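Local coordinates for protein potential RNA-dependent RNA polymerase (PDB 5I62) that probably copies RNA from an RNA template, joining ribonucleoside triphosphates with release of diphosphate, in both transcription and genome replication of a double-stranded RNA virus, at residues A[20-23]-A[24-28]; A[219-222]-A[223-227]; A[523-526]-A[527-531]. All blocks are in the same frame, centred on the assembly; numbering follows the deposited sequence.

Contact 1: residues A[20-23]-A[24-28]; sequences RAYF and SNVVS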
loop_
_atom_site.group_PDB
_atom_site.type_symbol
_atom_site.label_atom_id
_atom_site.label_comp_id
_atom_site.label_asym_id
_atom_site.label_seq_id
_atom_site.Cartn_x
_atom_site.Cartn_y
_atom_site.Cartn_z
ATOM N N ARG A 20 -19.254 -5.484 18.065
ATOM C CA ARG A 20 -18.888 -5.860 19.421
ATOM C C ARG A 20 -17.767 -6.895 19.433
ATOM O O ARG A 20 -16.785 -6.757 20.174
ATOM C CB ARG A 20 -20.132 -6.395 20.125
ATOM C CG ARG A 20 -19.857 -6.948 21.474
ATOM C CD ARG A 20 -19.111 -5.972 22.273
ATOM N NE ARG A 20 -20.016 -5.154 23.047
ATOM C CZ ARG A 20 -19.637 -4.514 24.141
ATOM N NH1 ARG A 20 -18.364 -4.606 24.530
ATOM N NH2 ARG A 20 -20.511 -3.782 24.821
ATOM N N ALA A 21 -17.903 -7.944 18.621
ATOM C CA ALA A 21 -16.831 -8.922 18.490
ATOM C C ALA A 21 -15.560 -8.273 17.970
ATOM O O ALA A 21 -14.455 -8.593 18.428
ATOM C CB ALA A 21 -17.250 -10.038 17.547
ATOM N N TYR A 22 -15.700 -7.396 16.974
ATOM C CA TYR A 22 -14.537 -6.742 16.381
ATOM C C TYR A 22 -13.688 -6.075 17.453
ATOM O O TYR A 22 -12.482 -6.326 17.553
ATOM C CB TYR A 22 -14.977 -5.725 15.330
ATOM C CG TYR A 22 -13.804 -5.064 14.636
ATOM C CD1 TYR A 22 -13.224 -5.637 13.505
ATOM C CD2 TYR A 22 -13.260 -3.887 15.130
ATOM C CE1 TYR A 22 -12.135 -5.038 12.880
ATOM C CE2 TYR A 22 -12.168 -3.291 14.515
ATOM C CZ TYR A 22 -11.624 -3.868 13.393
ATOM O OH TYR A 22 -10.549 -3.257 12.788
ATOM N N PHE A 23 -14.298 -5.223 18.275
ATOM C CA PHE A 23 -13.502 -4.483 19.245
ATOM C C PHE A 23 -12.992 -5.369 20.378
ATOM O O PHE A 23 -11.930 -5.079 20.954
ATOM C CB PHE A 23 -14.287 -3.292 19.778
ATOM C CG PHE A 23 -14.276 -2.112 18.844
ATOM C CD1 PHE A 23 -13.063 -1.555 18.445
ATOM C CD2 PHE A 23 -15.449 -1.576 18.343
ATOM C CE1 PHE A 23 -13.020 -0.459 17.589
ATOM C CE2 PHE A 23 -15.413 -0.479 17.476
ATOM C CZ PHE A 23 -14.190 0.075 17.106
ATOM N N SER A 24 -13.711 -6.446 20.714
ATOM C CA SER A 24 -13.164 -7.423 21.656
ATOM C C SER A 24 -11.863 -7.998 21.128
ATOM O O SER A 24 -10.910 -8.195 21.879
ATOM C CB SER A 24 -14.151 -8.570 21.899
ATOM O OG SER A 24 -15.362 -8.081 22.433
ATOM N N ASN A 25 -11.836 -8.330 19.840
ATOM C CA ASN A 25 -10.620 -8.855 19.244
ATOM C C ASN A 25 -9.519 -7.795 19.203
ATOM O O ASN A 25 -8.335 -8.114 19.389
ATOM C CB ASN A 25 -10.914 -9.399 17.853
ATOM C CG ASN A 25 -9.690 -9.991 17.196
ATOM O OD1 ASN A 25 -9.223 -9.490 16.166
ATOM N ND2 ASN A 25 -9.133 -11.033 17.804
ATOM N N VAL A 26 -9.883 -6.528 18.977
ATOM C CA VAL A 26 -8.889 -5.451 19.056
ATOM C C VAL A 26 -8.261 -5.409 20.448
ATOM O O VAL A 26 -7.038 -5.293 20.600
ATOM C CB VAL A 26 -9.514 -4.092 18.692
ATOM C CG1 VAL A 26 -8.529 -2.956 19.038
ATOM C CG2 VAL A 26 -9.900 -4.041 17.201
ATOM N N VAL A 27 -9.093 -5.491 21.487
ATOM C CA VAL A 27 -8.592 -5.440 22.858
ATOM C C VAL A 27 -7.705 -6.648 23.146
ATOM O O VAL A 27 -6.624 -6.520 23.737
ATOM C CB VAL A 27 -9.760 -5.361 23.864
ATOM C CG1 VAL A 27 -9.231 -5.454 25.291
ATOM C CG2 VAL A 27 -10.558 -4.078 23.680
ATOM N N SER A 28 -8.153 -7.845 22.736
ATOM C CA SER A 28 -7.440 -9.063 23.114
ATOM C C SER A 28 -6.190 -9.301 22.276
ATOM O O SER A 28 -5.225 -9.889 22.769
ATOM C CB SER A 28 -8.354 -10.289 23.000
ATOM O OG SER A 28 -8.655 -10.611 21.647
HETATM O O HOH W 1 -10.510 -6.956 15.316
#
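Ser-24 and Arg-20, one turn apart in helix 17-28, one side of which faces the mixed sheet, illustrate how a helical serine folds its hydroxyl back onto the backbone. The carbonyl oxygen of Arg-20 accepts twice: the amide N of Ser-24 reaches Arg-20 O at 3.1 Å, and the hydroxyl OG of Ser-24 donates to the same O at 3.0 Å. The two donors arrive from opposite faces of the carbonyl plane. With OG beside its own backbone N (chi1 -60°), the hydroxyl lies close enough to make this second bond, and its proton is thereby accounted for. Regular i to i+4 bonds follow from Asn-25 N to Ala-21 O, from Val-26 N to Tyr-22 O and from Val-27 N to Phe-23 O.

Tyr-22 O also takes a second donor, a water that spends its other proton on Asn-25 OD1, so the amide side chain is linked to the helix backbone through solvent. The phenol OH of Tyr-22 is bonded to Leu-184 O in strand 176-189, while its ring meets Phe-147 edge-to-face. On this inward side Phe-23 packs on Val-183 and Asn-309, joining the helix to two neighbouring strands of the mixed sheet. Val-26 comes one turn after Tyr-22, its CG2 lying 3.6 Å from Tyr-22 CE2 and 4.2 Å from Phe-23 CD1.

Contact 2: residues A[219-222]-A[223-227]; sequences QPLI and LTFQR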
loop_
_atom_site.group_PDB
_atom_site.type_symbol
_atom_site.label_atom_id
_atom_site.label_comp_id
_atom_site.label_asym_id
_atom_site.label_seq_id
_atom_site.Cartn_x
_atom_site.Cartn_y
_atom_site.Cartn_z
ATOM N N GLN A 219 -11.119 8.531 -7.793
ATOM C CA GLN A 219 -11.365 7.534 -8.835
ATOM C C GLN A 219 -11.050 8.077 -10.225
ATOM O O GLN A 219 -10.217 7.480 -10.928
ATOM C CB GLN A 219 -12.812 7.025 -8.743
ATOM C CG GLN A 219 -13.010 5.601 -8.430
ATOM C CD GLN A 219 -14.498 5.308 -8.226
ATOM O OE1 GLN A 219 -15.359 5.863 -8.920
ATOM N NE2 GLN A 219 -14.798 4.447 -7.272
ATOM N N PRO A 220 -11.672 9.168 -10.687
ATOM C CA PRO A 220 -11.288 9.697 -12.007
ATOM C C PRO A 220 -9.834 10.145 -12.079
ATOM O O PRO A 220 -9.219 10.038 -13.143
ATOM C CB PRO A 220 -12.259 10.871 -12.218
ATOM C CG PRO A 220 -12.739 11.225 -10.879
ATOM C CD PRO A 220 -12.774 9.943 -10.098
ATOM N N LEU A 221 -9.272 10.645 -10.976
ATOM C CA LEU A 221 -7.864 11.044 -10.961
ATOM C C LEU A 221 -6.955 9.870 -11.309
ATOM O O LEU A 221 -6.087 9.959 -12.189
ATOM C CB LEU A 221 -7.498 11.602 -9.585
ATOM C CG LEU A 221 -6.092 12.199 -9.450
ATOM C CD1 LEU A 221 -6.135 13.305 -8.421
ATOM C CD2 LEU A 221 -5.042 11.178 -9.039
ATOM N N ILE A 222 -7.122 8.767 -10.589
ATOM C CA ILE A 222 -6.280 7.603 -10.805
ATOM C C ILE A 222 -6.458 7.062 -12.217
ATOM O O ILE A 222 -5.472 6.725 -12.889
ATOM C CB ILE A 222 -6.557 6.550 -9.721
ATOM C CG1 ILE A 222 -5.972 7.044 -8.391
ATOM C CG2 ILE A 222 -5.952 5.206 -10.116
ATOM C CD1 ILE A 222 -6.498 6.328 -7.157
ATOM N N LEU A 223 -7.706 7.021 -12.708
ATOM C CA LEU A 223 -7.970 6.529 -14.061
ATOM C C LEU A 223 -7.266 7.373 -15.118
ATOM O O LEU A 223 -6.684 6.832 -16.069
ATOM C CB LEU A 223 -9.469 6.505 -14.351
ATOM C CG LEU A 223 -10.174 5.160 -14.239
ATOM C CD1 LEU A 223 -11.609 5.301 -14.752
ATOM C CD2 LEU A 223 -9.398 4.093 -15.022
ATOM N N THR A 224 -7.369 8.700 -14.994
ATOM C CA THR A 224 -6.684 9.618 -15.902
ATOM C C THR A 224 -5.171 9.428 -15.853
ATOM O O THR A 224 -4.511 9.357 -16.896
ATOM C CB THR A 224 -7.048 11.060 -15.547
ATOM O OG1 THR A 224 -8.405 11.306 -15.914
ATOM C CG2 THR A 224 -6.129 12.060 -16.272
ATOM N N PHE A 225 -4.605 9.360 -14.646
ATOM C CA PHE A 225 -3.167 9.160 -14.510
ATOM C C PHE A 225 -2.743 7.814 -15.080
ATOM O O PHE A 225 -1.679 7.707 -15.703
ATOM C CB PHE A 225 -2.747 9.285 -13.046
ATOM C CG PHE A 225 -2.489 10.702 -12.612
ATOM C CD1 PHE A 225 -3.392 11.706 -12.903
ATOM C CD2 PHE A 225 -1.329 11.032 -11.928
ATOM C CE1 PHE A 225 -3.148 13.015 -12.523
ATOM C CE2 PHE A 225 -1.082 12.344 -11.534
ATOM C CZ PHE A 225 -1.992 13.329 -11.834
ATOM N N GLN A 226 -3.570 6.782 -14.888
ATOM C CA GLN A 226 -3.276 5.460 -15.443
ATOM C C GLN A 226 -3.203 5.499 -16.962
ATOM O O GLN A 226 -2.280 4.940 -17.568
ATOM C CB GLN A 226 -4.334 4.446 -14.994
ATOM C CG GLN A 226 -4.184 4.017 -13.559
ATOM C CD GLN A 226 -5.349 3.171 -13.074
ATOM O OE1 GLN A 226 -6.499 3.367 -13.484
ATOM N NE2 GLN A 226 -5.052 2.228 -12.188
ATOM N N ARG A 227 -4.172 6.158 -17.597
ATOM C CA ARG A 227 -4.196 6.179 -19.055
ATOM C C ARG A 227 -3.073 7.034 -19.636
ATOM O O ARG A 227 -2.593 6.755 -20.738
ATOM C CB ARG A 227 -5.558 6.650 -19.530
ATOM C CG ARG A 227 -6.629 5.612 -19.201
ATOM C CD ARG A 227 -7.875 5.836 -20.008
ATOM N NE ARG A 227 -8.574 7.022 -19.553
ATOM C CZ ARG A 227 -9.744 6.992 -18.923
ATOM N NH1 ARG A 227 -10.342 5.833 -18.697
ATOM N NH2 ARG A 227 -10.310 8.125 -18.535
#
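The phenyl ring of Phe-225 has Leu-221 over one face, the i, i+4 pairing of a leucine and an aromatic residue on the buried side of helix 208-228. The methyl CD2 of Leu-221 stands 4.2 Å above the ring plane, shifted toward the rim near CD1 instead of over the centre. Both side chains also meet Leu-284 of helix 271-284, so the pair forms part of a helix-helix interface. A second flat group, the guanidinium of Arg-227, keeps within 223-227: Leu-223 O lies over one of its faces, 4.0 Å from the plane and again displaced toward the rim.

The side chains of Gln-226 and Ile-222 cross at a slant. In Gln-226, CG lies beside the backbone N (chi1 -75°) and the chain then runs extended, a path that brings CD to 3.6 Å from Ile-222 CG2. The amide nitrogen NE2 finds its acceptor beyond this turn, at Trp-234 O; Gln-219 NE2 similarly bonds Thr-132 O. The two glutamines therefore tie the helix to other parts of the chain through their polar ends.

Pro-220 has no N-H to give to the preceding turn, and the helix is kinked there. Its carbonyl nevertheless continues the helical pattern, accepting from Thr-224 N at 2.9 Å. The threonine hydroxyl also approaches this carbonyl, with Thr-224 OG1 3.2 Å from Pro-220 O, although another acceptor lies within reach of its proton. Two residues further on, the amide N of Gln-226 meets Ile-222 O at 2.8 Å.

Contact 3: residues A[523-526]-A[527-531]; sequences NWWV and VQALK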
loop_
_atom_site.group_PDB
_atom_site.type_symbol
_atom_site.label_atom_id
_atom_site.label_comp_id
_atom_site.label_asym_id
_atom_site.label_seq_id
_atom_site.Cartn_x
_atom_site.Cartn_y
_atom_site.Cartn_z
ATOM N N ASN A 523 -3.433 -15.223 -17.606
ATOM C CA ASN A 523 -2.227 -14.791 -18.298
ATOM C C ASN A 523 -0.974 -14.833 -17.427
ATOM O O ASN A 523 0.105 -14.462 -17.907
ATOM C CB ASN A 523 -2.415 -13.369 -18.844
ATOM C CG ASN A 523 -1.430 -13.036 -19.957
ATOM O OD1 ASN A 523 -1.290 -13.800 -20.920
ATOM N ND2 ASN A 523 -0.741 -11.895 -19.828
ATOM N N TRP A 524 -1.070 -15.274 -16.174
ATOM C CA TRP A 524 0.107 -15.258 -15.307
ATOM C C TRP A 524 1.168 -16.238 -15.798
ATOM O O TRP A 524 0.856 -17.323 -16.303
ATOM C CB TRP A 524 -0.273 -15.594 -13.861
ATOM C CG TRP A 524 -1.036 -14.528 -13.138
ATOM C CD1 TRP A 524 -1.417 -13.309 -13.624
ATOM C CD2 TRP A 524 -1.504 -14.585 -11.785
ATOM N NE1 TRP A 524 -2.098 -12.608 -12.658
ATOM C CE2 TRP A 524 -2.165 -13.368 -11.520
ATOM C CE3 TRP A 524 -1.430 -15.548 -10.773
ATOM C CZ2 TRP A 524 -2.748 -13.091 -10.290
ATOM C CZ3 TRP A 524 -2.008 -15.273 -9.555
ATOM C CH2 TRP A 524 -2.661 -14.053 -9.322
ATOM N N TRP A 525 2.436 -15.849 -15.626
ATOM C CA TRP A 525 3.550 -16.735 -15.941
ATOM C C TRP A 525 3.453 -18.062 -15.192
ATOM O O TRP A 525 3.704 -19.132 -15.764
ATOM C CB TRP A 525 4.882 -16.054 -15.610
ATOM C CG TRP A 525 5.968 -17.062 -15.414
ATOM C CD1 TRP A 525 6.661 -17.718 -16.387
ATOM C CD2 TRP A 525 6.451 -17.581 -14.160
ATOM N NE1 TRP A 525 7.556 -18.600 -15.822
ATOM C CE2 TRP A 525 7.445 -18.537 -14.459
ATOM C CE3 TRP A 525 6.141 -17.324 -12.818
ATOM C CZ2 TRP A 525 8.132 -19.235 -13.470
ATOM C CZ3 TRP A 525 6.825 -18.023 -11.836
ATOM C CH2 TRP A 525 7.810 -18.964 -12.168
ATOM N N VAL A 526 3.120 -18.013 -13.896
ATOM C CA VAL A 526 3.142 -19.233 -13.095
ATOM C C VAL A 526 2.092 -20.217 -13.599
ATOM O O VAL A 526 2.299 -21.437 -13.559
ATOM C CB VAL A 526 2.951 -18.913 -11.593
ATOM C CG1 VAL A 526 1.580 -18.284 -11.335
ATOM C CG2 VAL A 526 3.111 -20.182 -10.741
ATOM N N VAL A 527 0.960 -19.707 -14.088
ATOM C CA VAL A 527 -0.062 -20.570 -14.673
ATOM C C VAL A 527 0.469 -21.230 -15.939
ATOM O O VAL A 527 0.310 -22.440 -16.147
ATOM C CB VAL A 527 -1.348 -19.766 -14.945
ATOM C CG1 VAL A 527 -2.366 -20.619 -15.686
ATOM C CG2 VAL A 527 -1.945 -19.241 -13.633
ATOM N N GLN A 528 1.128 -20.444 -16.797
ATOM C CA GLN A 528 1.738 -21.005 -17.997
ATOM C C GLN A 528 2.823 -22.014 -17.643
ATOM O O GLN A 528 2.939 -23.067 -18.283
ATOM C CB GLN A 528 2.311 -19.890 -18.870
ATOM C CG GLN A 528 2.946 -20.405 -20.160
ATOM C CD GLN A 528 3.851 -19.382 -20.831
ATOM O OE1 GLN A 528 4.069 -18.287 -20.312
ATOM N NE2 GLN A 528 4.370 -19.738 -22.008
ATOM N N ALA A 529 3.631 -21.710 -16.624
ATOM C CA ALA A 529 4.707 -22.622 -16.247
ATOM C C ALA A 529 4.159 -23.938 -15.696
ATOM O O ALA A 529 4.686 -25.016 -15.997
ATOM C CB ALA A 529 5.631 -21.946 -15.235
ATOM N N LEU A 530 3.104 -23.875 -14.884
ATOM C CA LEU A 530 2.508 -25.100 -14.360
ATOM C C LEU A 530 1.895 -25.943 -15.482
ATOM O O LEU A 530 2.142 -27.151 -15.570
ATOM C CB LEU A 530 1.463 -24.753 -13.305
ATOM C CG LEU A 530 2.059 -24.228 -12.002
ATOM C CD1 LEU A 530 0.965 -23.603 -11.156
ATOM C CD2 LEU A 530 2.760 -25.361 -11.251
ATOM N N LYS A 531 1.080 -25.318 -16.342
ATOM C CA LYS A 531 0.487 -26.025 -17.477
ATOM C C LYS A 531 1.544 -26.672 -18.365
ATOM O O LYS A 531 1.290 -27.717 -18.972
ATOM C CB LYS A 531 -0.355 -25.072 -18.318
ATOM C CG LYS A 531 -1.679 -24.666 -17.714
ATOM C CD LYS A 531 -2.396 -23.723 -18.665
ATOM C CE LYS A 531 -3.793 -23.407 -18.192
ATOM N NZ LYS A 531 -4.409 -22.388 -19.077
#
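The beginning of helix 525-532 is an instructive case of a helix start without a polar N-cap side chain: Trp-524 occupies the N-cap position, and a carboxylate from elsewhere in the chain receives the first amides. Glu-452 uses OE2 for Trp-525 N and OE1 for Val-526 N, so its two oxygens grip two successive N-H groups at the helix's positive end. This placement probably favours the ionised carboxylate. Trp-524 itself contributes its carbonyl oxygen, which accepts from Gln-528 N at 3.2 Å and opens the i to i+4 pattern.

The next bond, from Ala-529 N to Trp-525 O, is short at 2.7 Å and runs nearly along the C=O axis. The same two residues also make a CH-pi contact. Ala-529 CB sits 4.2 Å from the centroid of the five-membered ring of Trp-525, 28° off the normal, and comes to 3.9 Å from both NE1 and CE2. The indole reaches over this methyl because its CG is anti to the backbone N (chi1 158°).

Val-526 and Leu-530 lie side by side and point the same way, with Val-526 CG2 4.1 Å from Leu-530 CD1. At the first turn, Val-527 CG2 meets Trp-524 CB at 4.0 Å, packing the N-cap residue against the helix through its CB.

Val-526, Ala-529 and Leu-530 pack against two helices: Val-526 and Ala-529 rest on Leu-464 and Leu-530 on Ile-468, all in helix 460-469, while Ile-451 and Leu-448 of helix 441-451 meet Val-526 and Leu-530 respectively.

All three contacts join residues three or four apart along one helix, a different helix each time, and contact 3 includes the start of its helix. All are partly buried and none touches another; contacts 2 and 3 come nearest, about 15 Å between closest atoms. Contact 2 lies closest to the middle of the chain, about 17 Å from its centre, against 25 and 26 Å for contacts 1 and 3. Contact 1 lays one side of its helix on beta strands and has four exposed residues among the eight that touch, contact 2 packs on another helix and on loops, and contact 3 has more buried residues despite its outlying position. Polar chemistry follows suit: hydroxyl and water in contact 1, glutamine amides in contact 2, a carboxylate accepting the first two helix amides in contact 3.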